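Local coordinates for alpha-L-rhamnosidase (Aspergillus terreus, PDB 6GSZ), which probably hydrolyses terminal non-reducing alpha-L-rhamnose residues in alpha-L-rhamnosides, at residues 349-354 and 376-381. Numbering follows the deposited sequence.
Sequences GQTIRF and TDHFTL
Ile352, Phe354, Phe379 and Leu381 form the mostly apolar side of this strand pair. Ile352 CG1 meets the Leu381 CD1 methyl at 4.0 Å, while Ile352 CD1 approaches the Phe379 ring obliquely. The rim of Phe354, at CE2, touches Phe379 CB. Leu340, Ile342 and Val344 of strand 339-344, in a second sheet, pack against this side. An antiparallel ladder joins the two backbones. Ile352 pairs with Phe379 and Phe354 with Asp377 through two backbone bonds each; Phe379 N to Ile352 O is 2.8 Å. Beyond the strand ends, Gly349 N bonds to Leu381 O and Leu381 N to Gln350 O. The buried Asp377 shares the face of Ile352 and Phe354; its OD2 bonds to His396 NE2 and its OD1 to Glu267 N.

On the other side, Arg353 and His378 lie side by side. Arg353 CG, anti to the backbone N (chi1 -174°), sits over the face of the His378 ring in a CH-pi contact, 4.0 Å from its centroid. Arg353 CG also packs on Thr376 CG2 at 3.5 Å. Thr351 CG2 meets the imidazole edge in its plane. The Arg353 guanidinium reaches Asp404 in a salt bridge. At the polar edge, Thr351 OG1 and Thr380 OG1 share a hydrogen bond of 2.8 Å across a non-hydrogen-bonded pair. A mostly apolar face turned to a second sheet, with a more polar face behind it, fits a beta-sandwich, here the concanavalin-like domain.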
# COMPACT_ATOMS: atom_id res chain seq x y z
N GLY A 349 -21.75 33.16 5.81
CA GLY A 349 -22.90 32.30 5.49
C GLY A 349 -22.98 31.87 4.04
O GLY A 349 -23.86 31.08 3.69
N GLN A 350 -22.05 32.35 3.20
CA GLN A 350 -21.95 31.85 1.83
C GLN A 350 -21.23 30.50 1.80
O GLN A 350 -20.15 30.33 2.41
CB GLN A 350 -21.20 32.86 0.96
CG GLN A 350 -21.09 32.41 -0.50
CD GLN A 350 -20.83 33.57 -1.40
OE1 GLN A 350 -21.35 34.66 -1.17
NE2 GLN A 350 -20.07 33.34 -2.46
N THR A 351 -21.82 29.54 1.09
CA THR A 351 -21.29 28.20 1.00
C THR A 351 -20.64 27.96 -0.37
O THR A 351 -21.24 28.18 -1.43
CB THR A 351 -22.40 27.17 1.25
OG1 THR A 351 -23.03 27.46 2.50
CG2 THR A 351 -21.91 25.73 1.25
N ILE A 352 -19.40 27.44 -0.32
CA ILE A 352 -18.70 26.94 -1.48
C ILE A 352 -18.86 25.42 -1.55
O ILE A 352 -18.67 24.74 -0.54
CB ILE A 352 -17.20 27.29 -1.39
CG1 ILE A 352 -16.93 28.69 -0.83
CG2 ILE A 352 -16.53 27.06 -2.74
CD1 ILE A 352 -15.45 29.03 -0.70
N ARG A 353 -19.13 24.91 -2.75
CA ARG A 353 -19.26 23.48 -2.99
C ARG A 353 -18.15 23.03 -3.94
O ARG A 353 -17.85 23.73 -4.94
CB ARG A 353 -20.63 23.15 -3.59
CG ARG A 353 -20.90 21.66 -3.73
CD ARG A 353 -22.23 21.33 -4.38
NE ARG A 353 -22.24 21.74 -5.77
CZ ARG A 353 -23.31 21.72 -6.55
NH1 ARG A 353 -24.46 21.27 -6.09
NH2 ARG A 353 -23.21 22.13 -7.81
N PHE A 354 -17.57 21.86 -3.61
CA PHE A 354 -16.48 21.25 -4.38
C PHE A 354 -16.88 19.83 -4.76
O PHE A 354 -17.06 19.00 -3.87
CB PHE A 354 -15.21 21.22 -3.55
CG PHE A 354 -14.74 22.55 -3.01
CD1 PHE A 354 -13.95 23.38 -3.76
CD2 PHE A 354 -15.14 23.00 -1.76
CE1 PHE A 354 -13.52 24.60 -3.27
CE2 PHE A 354 -14.68 24.20 -1.26
CZ PHE A 354 -13.90 25.01 -2.02
N THR A 376 -18.26 15.22 -2.43
CA THR A 376 -18.62 16.63 -2.45
C THR A 376 -18.40 17.24 -1.07
O THR A 376 -18.95 16.73 -0.09
CB THR A 376 -20.06 16.80 -2.92
OG1 THR A 376 -20.19 16.33 -4.26
CG2 THR A 376 -20.54 18.24 -2.86
N ASP A 377 -17.59 18.31 -1.04
CA ASP A 377 -17.36 19.04 0.19
C ASP A 377 -18.06 20.40 0.11
O ASP A 377 -18.13 21.00 -0.97
CB ASP A 377 -15.88 19.21 0.45
CG ASP A 377 -15.13 17.89 0.56
OD1 ASP A 377 -15.76 16.86 1.01
OD2 ASP A 377 -13.94 17.90 0.20
N HIS A 378 -18.57 20.85 1.25
CA HIS A 378 -19.19 22.17 1.38
C HIS A 378 -18.46 22.94 2.47
O HIS A 378 -18.32 22.40 3.58
CB HIS A 378 -20.66 22.07 1.76
CG HIS A 378 -21.56 21.52 0.70
ND1 HIS A 378 -21.72 20.17 0.49
CD2 HIS A 378 -22.36 22.14 -0.19
CE1 HIS A 378 -22.62 19.98 -0.47
NE2 HIS A 378 -23.03 21.18 -0.91
N PHE A 379 -18.09 24.18 2.17
CA PHE A 379 -17.44 25.02 3.15
C PHE A 379 -18.23 26.32 3.27
O PHE A 379 -18.32 27.05 2.29
CB PHE A 379 -15.99 25.31 2.76
CG PHE A 379 -15.24 26.21 3.70
CD1 PHE A 379 -14.64 25.71 4.85
CD2 PHE A 379 -15.22 27.58 3.48
CE1 PHE A 379 -14.00 26.55 5.74
CE2 PHE A 379 -14.56 28.41 4.35
CZ PHE A 379 -13.97 27.90 5.49
N THR A 380 -18.77 26.57 4.46
CA THR A 380 -19.50 27.82 4.68
C THR A 380 -18.54 28.83 5.34
O THR A 380 -17.95 28.57 6.43
CB THR A 380 -20.77 27.64 5.49
OG1 THR A 380 -21.61 26.74 4.78
CG2 THR A 380 -21.48 28.97 5.74
N LEU A 381 -18.40 29.98 4.67
CA LEU A 381 -17.49 31.06 5.04
C LEU A 381 -18.02 31.81 6.27
O LEU A 381 -19.24 31.83 6.54
CB LEU A 381 -17.39 32.04 3.87
CG LEU A 381 -16.69 31.48 2.63
CD1 LEU A 381 -17.31 32.04 1.36
CD2 LEU A 381 -15.21 31.77 2.69